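Local coordinates for protein particle-associated glycoside hydrolase (Acinetobacter phage Fri1, PDB 6C72) that probably cleaves the capsular polysaccharide of Acinetobacter baumannii as a trimeric phage tailspike depolymerase, helping the phage degrade the host capsule during entry, at residues A59-T64 with L68-V73; K115-M120 with G126-P131. All coordinates share one frame; numbering follows the deposited sequence.

Interaction 1 of 2, residues A59-T64 with L68-V73; sequences ANNTAT and LSVIRV
Bends at chi2 (-75°) and chi3 (-53°) curl the side chain of Arg72 back over residues 61-63, and CG of Asn61, anti to the backbone N, carries the amide toward Val70 and Arg72. The guanidinium then presents NH1 to the carbonyl of Ala63: Arg72 NH1 to Ala63 O is 2.8 Å, with an N-H...O angle of 159°. Ala63 O lies nearly in the guanidinium plane, whereas NH1 sits above the plane of that carbonyl. Asn61 O lies over one face of the same group, 3.5 Å from Arg72 NE, and Thr62 CA rests over that face too.

Asn61 also shapes its own loop. Its OD1 accepts the amide of Ala63, N to OD1 2.9 Å, which makes an Asx turn; asparagine suits the place because its short amide can reach a backbone N-H two residues on. The loop passes from strand 54-58 to 70-72, an outermost strand of the small N-terminal sheet; 80-83 lies between them and pairs antiparallel with both.

Val70, branched at CB as strand residues often are, makes the apolar contact through CG2, 4.2 Å from Ala63 CB. Its other carbons lie against oxygens, CG1 3.6 Å from Asn61 OD1 and CB beside Thr64 O. Farther along the loop, Asp65 and Asp66 accept the backbone amides of Arg72 and Val70.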
ATOM      1  N   ALA A  59     -10.081 -43.301 -37.653  1.00 54.09           N
ATOM      2  CA  ALA A  59     -10.764 -44.497 -38.138  1.00 52.98           C
ATOM      3  C   ALA A  59     -10.778 -45.621 -37.107  1.00 51.98           C
ATOM      4  O   ALA A  59     -11.725 -46.419 -37.074  1.00 50.81           O
ATOM      5  CB  ALA A  59     -10.106 -44.977 -39.432  1.00 55.31           C
ATOM      6  N   ASN A  60      -9.769 -45.692 -36.246  1.00 68.88           N
ATOM      7  CA  ASN A  60      -9.652 -46.795 -35.306  1.00 67.84           C
ATOM      8  C   ASN A  60     -10.317 -46.531 -33.965  1.00 65.87           C
ATOM      9  O   ASN A  60     -10.376 -47.449 -33.141  1.00 65.31           O
ATOM     10  CB  ASN A  60      -8.180 -47.128 -35.076  1.00 69.86           C
ATOM     11  CG  ASN A  60      -7.403 -47.222 -36.366  1.00 72.04           C
ATOM     12  OD1 ASN A  60      -7.819 -47.902 -37.312  1.00 72.45           O
ATOM     13  ND2 ASN A  60      -6.269 -46.531 -36.421  1.00 73.89           N
ATOM     14  N   ASN A  61     -10.818 -45.319 -33.726  1.00 52.95           N
ATOM     15  CA  ASN A  61     -11.250 -44.938 -32.387  1.00 51.39           C
ATOM     16  C   ASN A  61     -12.418 -45.792 -31.913  1.00 49.86           C
ATOM     17  O   ASN A  61     -13.436 -45.919 -32.601  1.00 49.11           O
ATOM     18  CB  ASN A  61     -11.651 -43.469 -32.363  1.00 50.92           C
ATOM     19  CG  ASN A  61     -11.845 -42.945 -30.962  1.00 49.68           C
ATOM     20  OD1 ASN A  61     -12.867 -43.202 -30.328  1.00 48.17           O
ATOM     21  ND2 ASN A  61     -10.883 -42.171 -30.483  1.00 50.76           N
ATOM     22  N   THR A  62     -12.276 -46.349 -30.705  1.00 52.31           N
ATOM     23  CA  THR A  62     -13.316 -47.131 -30.046  1.00 52.17           C
ATOM     24  C   THR A  62     -13.673 -46.565 -28.679  1.00 51.97           C
ATOM     25  O   THR A  62     -14.305 -47.249 -27.872  1.00 52.94           O
ATOM     26  CB  THR A  62     -12.899 -48.592 -29.910  1.00 53.59           C
ATOM     27  OG1 THR A  62     -11.725 -48.679 -29.089  1.00 55.03           O
ATOM     28  CG2 THR A  62     -12.617 -49.186 -31.270  1.00 54.37           C
ATOM     29  N   ALA A  63     -13.277 -45.331 -28.399  1.00 51.64           N
ATOM     30  CA  ALA A  63     -13.633 -44.720 -27.135  1.00 51.54           C
ATOM     31  C   ALA A  63     -15.138 -44.494 -27.077  1.00 51.46           C
ATOM     32  O   ALA A  63     -15.840 -44.503 -28.092  1.00 50.91           O
ATOM     33  CB  ALA A  63     -12.898 -43.390 -26.950  1.00 50.78           C
ATOM     34  N   THR A  64     -15.631 -44.254 -25.874  1.00 53.70           N
ATOM     35  CA  THR A  64     -17.054 -44.028 -25.709  1.00 54.47           C
ATOM     36  C   THR A  64     -17.420 -42.638 -26.210  1.00 52.99           C
ATOM     37  O   THR A  64     -16.706 -41.663 -25.959  1.00 52.06           O
ATOM     38  CB  THR A  64     -17.449 -44.187 -24.243  1.00 56.55           C
ATOM     39  OG1 THR A  64     -17.056 -45.491 -23.794  1.00 57.94           O
ATOM     40  CG2 THR A  64     -18.958 -44.014 -24.071  1.00 57.79           C
ATOM     41  N   LEU A  68     -18.901 -34.708 -26.993  1.00 37.35           N
ATOM     42  CA  LEU A  68     -18.011 -33.561 -26.872  1.00 36.81           C
ATOM     43  C   LEU A  68     -16.694 -33.813 -27.601  1.00 37.47           C
ATOM     44  O   LEU A  68     -16.487 -33.310 -28.711  1.00 37.25           O
ATOM     45  CB  LEU A  68     -17.763 -33.253 -25.393  1.00 36.32           C
ATOM     46  CG  LEU A  68     -16.692 -32.250 -24.967  1.00 35.36           C
ATOM     47  CD1 LEU A  68     -16.891 -30.913 -25.625  1.00 34.24           C
ATOM     48  CD2 LEU A  68     -16.716 -32.115 -23.464  1.00 35.01           C
ATOM     49  N   SER A  69     -15.806 -34.605 -26.998  1.00 31.85           N
ATOM     50  CA  SER A  69     -14.497 -34.844 -27.592  1.00 33.04           C
ATOM     51  C   SER A  69     -14.487 -36.012 -28.571  1.00 33.48           C
ATOM     52  O   SER A  69     -13.679 -36.017 -29.510  1.00 35.41           O
ATOM     53  CB  SER A  69     -13.461 -35.101 -26.492  1.00 33.47           C
ATOM     54  OG  SER A  69     -13.724 -36.319 -25.828  1.00 32.93           O
ATOM     55  N   VAL A  70     -15.362 -36.998 -28.377  1.00 38.45           N
ATOM     56  CA  VAL A  70     -15.414 -38.192 -29.209  1.00 38.76           C
ATOM     57  C   VAL A  70     -16.821 -38.307 -29.781  1.00 38.05           C
ATOM     58  O   VAL A  70     -17.782 -38.520 -29.031  1.00 38.26           O
ATOM     59  CB  VAL A  70     -15.042 -39.454 -28.415  1.00 39.29           C
ATOM     60  CG1 VAL A  70     -15.217 -40.701 -29.268  1.00 39.66           C
ATOM     61  CG2 VAL A  70     -13.616 -39.359 -27.920  1.00 40.14           C
ATOM     62  N   ILE A  71     -16.939 -38.193 -31.102  1.00 32.19           N
ATOM     63  CA  ILE A  71     -18.208 -38.354 -31.802  1.00 32.83           C
ATOM     64  C   ILE A  71     -18.114 -39.660 -32.592  1.00 34.32           C
ATOM     65  O   ILE A  71     -17.491 -39.720 -33.659  1.00 35.06           O
ATOM     66  CB  ILE A  71     -18.524 -37.156 -32.708  1.00 32.85           C
ATOM     67  CG1 ILE A  71     -18.503 -35.851 -31.902  1.00 31.69           C
ATOM     68  CG2 ILE A  71     -19.874 -37.329 -33.391  1.00 34.15           C
ATOM     69  CD1 ILE A  71     -19.433 -35.851 -30.685  1.00 31.30           C
ATOM     70  N   ARG A  72     -18.713 -40.724 -32.062  1.00 47.04           N
ATOM     71  CA  ARG A  72     -18.613 -42.028 -32.698  1.00 47.68           C
ATOM     72  C   ARG A  72     -19.630 -42.151 -33.828  1.00 47.52           C
ATOM     73  O   ARG A  72     -20.790 -41.748 -33.688  1.00 47.22           O
ATOM     74  CB  ARG A  72     -18.832 -43.137 -31.665  1.00 48.66           C
ATOM     75  CG  ARG A  72     -17.718 -43.256 -30.620  1.00 49.06           C
ATOM     76  CD  ARG A  72     -16.472 -43.894 -31.217  1.00 49.30           C
ATOM     77  NE  ARG A  72     -16.794 -45.161 -31.869  1.00 49.95           N
ATOM     78  CZ  ARG A  72     -16.943 -46.318 -31.228  1.00 51.09           C
ATOM     79  NH1 ARG A  72     -16.808 -46.384 -29.914  1.00 51.86           N
ATOM     80  NH2 ARG A  72     -17.232 -47.418 -31.904  1.00 51.78           N
ATOM     81  N   VAL A  73     -19.188 -42.718 -34.945  1.00 54.78           N
ATOM     82  CA  VAL A  73     -20.058 -42.959 -36.093  1.00 54.89           C
ATOM     83  C   VAL A  73     -20.949 -44.158 -35.788  1.00 55.35           C
ATOM     84  O   VAL A  73     -20.456 -45.247 -35.482  1.00 56.06           O
ATOM     85  CB  VAL A  73     -19.241 -43.167 -37.374  1.00 55.80           C
ATOM     86  CG1 VAL A  73     -20.110 -43.712 -38.471  1.00 56.49           C
ATOM     87  CG2 VAL A  73     -18.655 -41.848 -37.816  1.00 56.07           C
TER

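Interaction 2 of 2, residues K115-M120 with G126-P131; sequences KCVDYM and GVVQLP
Val128 lays its two methyl groups against the inner side of helix 115-120, CG1 3.9 Å from Cys116 CB and CG2 3.7 Å from the carbonyl oxygen of Cys116. With CG1 anti to the backbone nitrogen (chi1 170°), CG2 falls beside that nitrogen and meets both Val117 CG2 and the stem of Met120, whose CG is 3.9 Å away. Met120 and Val128 run past each other in opposite senses. The unbranched chain of Met120, bent at chi2 and chi3, brings its methyl to the beginning of the strand, with CE 3.8 Å from Gly126 CA and close to the amide of Val127.

Glycine suits position 126 because the backbone there takes a conformation, phi 141°, that glycine adopts readily, and Met120 CE lies directly against its CA.

The helix runs nearly antiparallel to strand 126-129, at 164°, their axes 8.5 Å apart. Along the chain, helix 110-122 lies between strands 89-91 and 126-129, which pair in parallel. They open a series of parallel strands stacked in successive rungs, consistent with the beta-helix body usual in phage tailspike depolymerases. Leu90 of strand 89-91 meets Cys116 and Met120, while Val145 of strand 145-148, which pairs with 126-129 on the other edge, touches Val117 and Met120.

The helix and strand thus join through methyl and methylene groups, laid partly on backbone atoms, with no polar bond between the two segments: a mostly buried apolar seam whose cohesion comes from dispersion and the exclusion of water.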
ATOM      1  N   LYS A 115     -18.436 -31.965 -18.136  1.00 38.69           N
ATOM      2  CA  LYS A 115     -17.616 -32.556 -19.189  1.00 39.11           C
ATOM      3  C   LYS A 115     -16.700 -31.514 -19.813  1.00 38.98           C
ATOM      4  O   LYS A 115     -15.538 -31.798 -20.129  1.00 39.73           O
ATOM      5  CB  LYS A 115     -18.508 -33.182 -20.255  1.00 39.17           C
ATOM      6  CG  LYS A 115     -18.804 -34.617 -20.074  1.00 39.85           C
ATOM      7  CD  LYS A 115     -19.282 -35.168 -21.413  1.00 40.02           C
ATOM      8  CE  LYS A 115     -20.552 -35.984 -21.277  1.00 40.20           C
ATOM      9  NZ  LYS A 115     -20.215 -37.319 -20.713  1.00 41.18           N
ATOM     10  N   CYS A 116     -17.220 -30.305 -20.027  1.00 33.92           N
ATOM     11  CA  CYS A 116     -16.419 -29.254 -20.638  1.00 34.27           C
ATOM     12  C   CYS A 116     -15.263 -28.844 -19.728  1.00 34.40           C
ATOM     13  O   CYS A 116     -14.113 -28.743 -20.173  1.00 35.45           O
ATOM     14  CB  CYS A 116     -17.307 -28.049 -20.975  1.00 33.88           C
ATOM     15  SG  CYS A 116     -18.599 -28.411 -22.215  1.00 34.24           S
ATOM     16  N   VAL A 117     -15.546 -28.616 -18.446  1.00 29.71           N
ATOM     17  CA  VAL A 117     -14.486 -28.211 -17.525  1.00 29.55           C
ATOM     18  C   VAL A 117     -13.443 -29.316 -17.411  1.00 30.59           C
ATOM     19  O   VAL A 117     -12.234 -29.054 -17.450  1.00 31.12           O
ATOM     20  CB  VAL A 117     -15.077 -27.843 -16.150  1.00 29.43           C
ATOM     21  CG1 VAL A 117     -13.982 -27.514 -15.162  1.00 30.19           C
ATOM     22  CG2 VAL A 117     -16.066 -26.707 -16.285  1.00 28.73           C
ATOM     23  N   ASP A 118     -13.902 -30.570 -17.282  1.00 36.48           N
ATOM     24  CA  ASP A 118     -12.996 -31.707 -17.159  1.00 37.65           C
ATOM     25  C   ASP A 118     -12.130 -31.886 -18.395  1.00 38.07           C
ATOM     26  O   ASP A 118     -10.940 -32.197 -18.283  1.00 39.13           O
ATOM     27  CB  ASP A 118     -13.777 -32.993 -16.896  1.00 37.86           C
ATOM     28  CG  ASP A 118     -14.335 -33.062 -15.491  1.00 38.32           C
ATOM     29  OD1 ASP A 118     -14.137 -32.101 -14.714  1.00 38.49           O
ATOM     30  OD2 ASP A 118     -14.930 -34.111 -15.150  1.00 38.78           O
ATOM     31  N   TYR A 119     -12.706 -31.714 -19.586  1.00 31.44           N
ATOM     32  CA  TYR A 119     -11.929 -31.943 -20.799  1.00 31.78           C
ATOM     33  C   TYR A 119     -10.889 -30.846 -21.012  1.00 32.24           C
ATOM     34  O   TYR A 119      -9.754 -31.134 -21.421  1.00 33.70           O
ATOM     35  CB  TYR A 119     -12.852 -32.065 -22.009  1.00 32.26           C
ATOM     36  CG  TYR A 119     -12.092 -32.274 -23.294  1.00 32.83           C
ATOM     37  CD1 TYR A 119     -11.402 -33.455 -23.529  1.00 33.62           C
ATOM     38  CD2 TYR A 119     -12.038 -31.280 -24.257  1.00 33.89           C
ATOM     39  CE1 TYR A 119     -10.694 -33.655 -24.696  1.00 35.17           C
ATOM     40  CE2 TYR A 119     -11.336 -31.470 -25.436  1.00 35.50           C
ATOM     41  CZ  TYR A 119     -10.670 -32.664 -25.650  1.00 36.11           C
ATOM     42  OH  TYR A 119      -9.964 -32.854 -26.812  1.00 37.21           O
ATOM     43  N   MET A 120     -11.255 -29.581 -20.744  1.00 34.39           N
ATOM     44  CA  MET A 120     -10.278 -28.497 -20.831  1.00 35.64           C
ATOM     45  C   MET A 120      -9.153 -28.696 -19.824  1.00 35.88           C
ATOM     46  O   MET A 120      -7.977 -28.492 -20.146  1.00 37.03           O
ATOM     47  CB  MET A 120     -10.955 -27.146 -20.600  1.00 34.94           C
ATOM     48  CG  MET A 120     -11.754 -26.637 -21.784  1.00 35.84           C
ATOM     49  SD  MET A 120     -10.800 -26.482 -23.306  1.00 37.73           S
ATOM     50  CE  MET A 120      -9.787 -25.060 -22.955  1.00 38.52           C
ATOM     51  N   GLY A 126      -7.641 -23.521 -19.783  1.00 37.88           N
ATOM     52  CA  GLY A 126      -8.146 -22.507 -20.672  1.00 38.40           C
ATOM     53  C   GLY A 126      -9.494 -21.984 -20.219  1.00 36.68           C
ATOM     54  O   GLY A 126      -9.718 -21.737 -19.025  1.00 34.66           O
ATOM     55  N   VAL A 127     -10.412 -21.826 -21.163  1.00 30.19           N
ATOM     56  CA  VAL A 127     -11.694 -21.197 -20.888  1.00 29.62           C
ATOM     57  C   VAL A 127     -12.817 -22.092 -21.392  1.00 29.24           C
ATOM     58  O   VAL A 127     -12.764 -22.587 -22.524  1.00 29.72           O
ATOM     59  CB  VAL A 127     -11.785 -19.801 -21.531  1.00 30.14           C
ATOM     60  CG1 VAL A 127     -13.187 -19.257 -21.393  1.00 29.58           C
ATOM     61  CG2 VAL A 127     -10.775 -18.855 -20.873  1.00 30.76           C
ATOM     62  N   VAL A 128     -13.822 -22.299 -20.550  1.00 28.95           N
ATOM     63  CA  VAL A 128     -15.109 -22.834 -20.971  1.00 28.53           C
ATOM     64  C   VAL A 128     -16.046 -21.649 -21.130  1.00 28.81           C
ATOM     65  O   VAL A 128     -16.373 -20.964 -20.148  1.00 27.88           O
ATOM     66  CB  VAL A 128     -15.669 -23.856 -19.977  1.00 28.22           C
ATOM     67  CG1 VAL A 128     -17.105 -24.168 -20.356  1.00 28.32           C
ATOM     68  CG2 VAL A 128     -14.810 -25.115 -19.973  1.00 28.59           C
ATOM     69  N   GLN A 129     -16.434 -21.380 -22.375  1.00 31.61           N
ATOM     70  CA  GLN A 129     -17.314 -20.267 -22.703  1.00 32.10           C
ATOM     71  C   GLN A 129     -18.762 -20.716 -22.564  1.00 30.51           C
ATOM     72  O   GLN A 129     -19.152 -21.755 -23.113  1.00 29.95           O
ATOM     73  CB  GLN A 129     -17.042 -19.777 -24.128  1.00 33.48           C
ATOM     74  CG  GLN A 129     -17.920 -18.630 -24.577  1.00 34.05           C
ATOM     75  CD  GLN A 129     -17.597 -17.324 -23.849  1.00 34.04           C
ATOM     76  OE1 GLN A 129     -16.430 -16.917 -23.757  1.00 34.34           O
ATOM     77  NE2 GLN A 129     -18.629 -16.664 -23.328  1.00 33.53           N
ATOM     78  N   LEU A 130     -19.522 -19.979 -21.817  1.00 28.20           N
ATOM     79  CA  LEU A 130     -20.951 -20.229 -21.751  1.00 28.21           C
ATOM     80  C   LEU A 130     -21.680 -19.270 -22.677  1.00 28.69           C
ATOM     81  O   LEU A 130     -21.232 -18.142 -22.878  1.00 28.76           O
ATOM     82  CB  LEU A 130     -21.497 -20.053 -20.334  1.00 27.53           C
ATOM     83  CG  LEU A 130     -20.877 -20.974 -19.296  1.00 27.28           C
ATOM     84  CD1 LEU A 130     -21.501 -20.767 -17.928  1.00 26.91           C
ATOM     85  CD2 LEU A 130     -20.986 -22.431 -19.753  1.00 27.83           C
ATOM     86  N   PRO A 131     -22.781 -19.674 -23.288  1.00 29.28           N
ATOM     87  CA  PRO A 131     -23.563 -18.748 -24.110  1.00 29.90           C
ATOM     88  C   PRO A 131     -24.467 -17.902 -23.219  1.00 29.28           C
ATOM     89  O   PRO A 131     -24.515 -18.058 -22.011  1.00 28.48           O
ATOM     90  CB  PRO A 131     -24.385 -19.690 -24.993  1.00 30.97           C
ATOM     91  CG  PRO A 131     -24.657 -20.841 -24.081  1.00 30.61           C
ATOM     92  CD  PRO A 131     -23.397 -21.012 -23.243  1.00 29.68           C
TER

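How the interactions relate
The two contacts follow one another along the chain, interaction 1 closing before interaction 2 opens, and their centres lie about 19 Å apart on the same side of the chain's centre. Interaction 1 belongs to the small N-terminal mixed sheet, at its outermost strand 70-72; interaction 2 lies where the long parallel-stranded body begins. Helix 110-122 joins the two regions: Leu68 CD2 packs 3.6 Å from Lys115 O, and Ser69 CB is 3.6 Å from Tyr119 CE1. Lys115 and Tyr119 thus meet residues 68-69 while Val117 and Met120 meet 126-128, with Cys116 touched by both, so the N-terminal sheet packs against the helix at the beginning of the body.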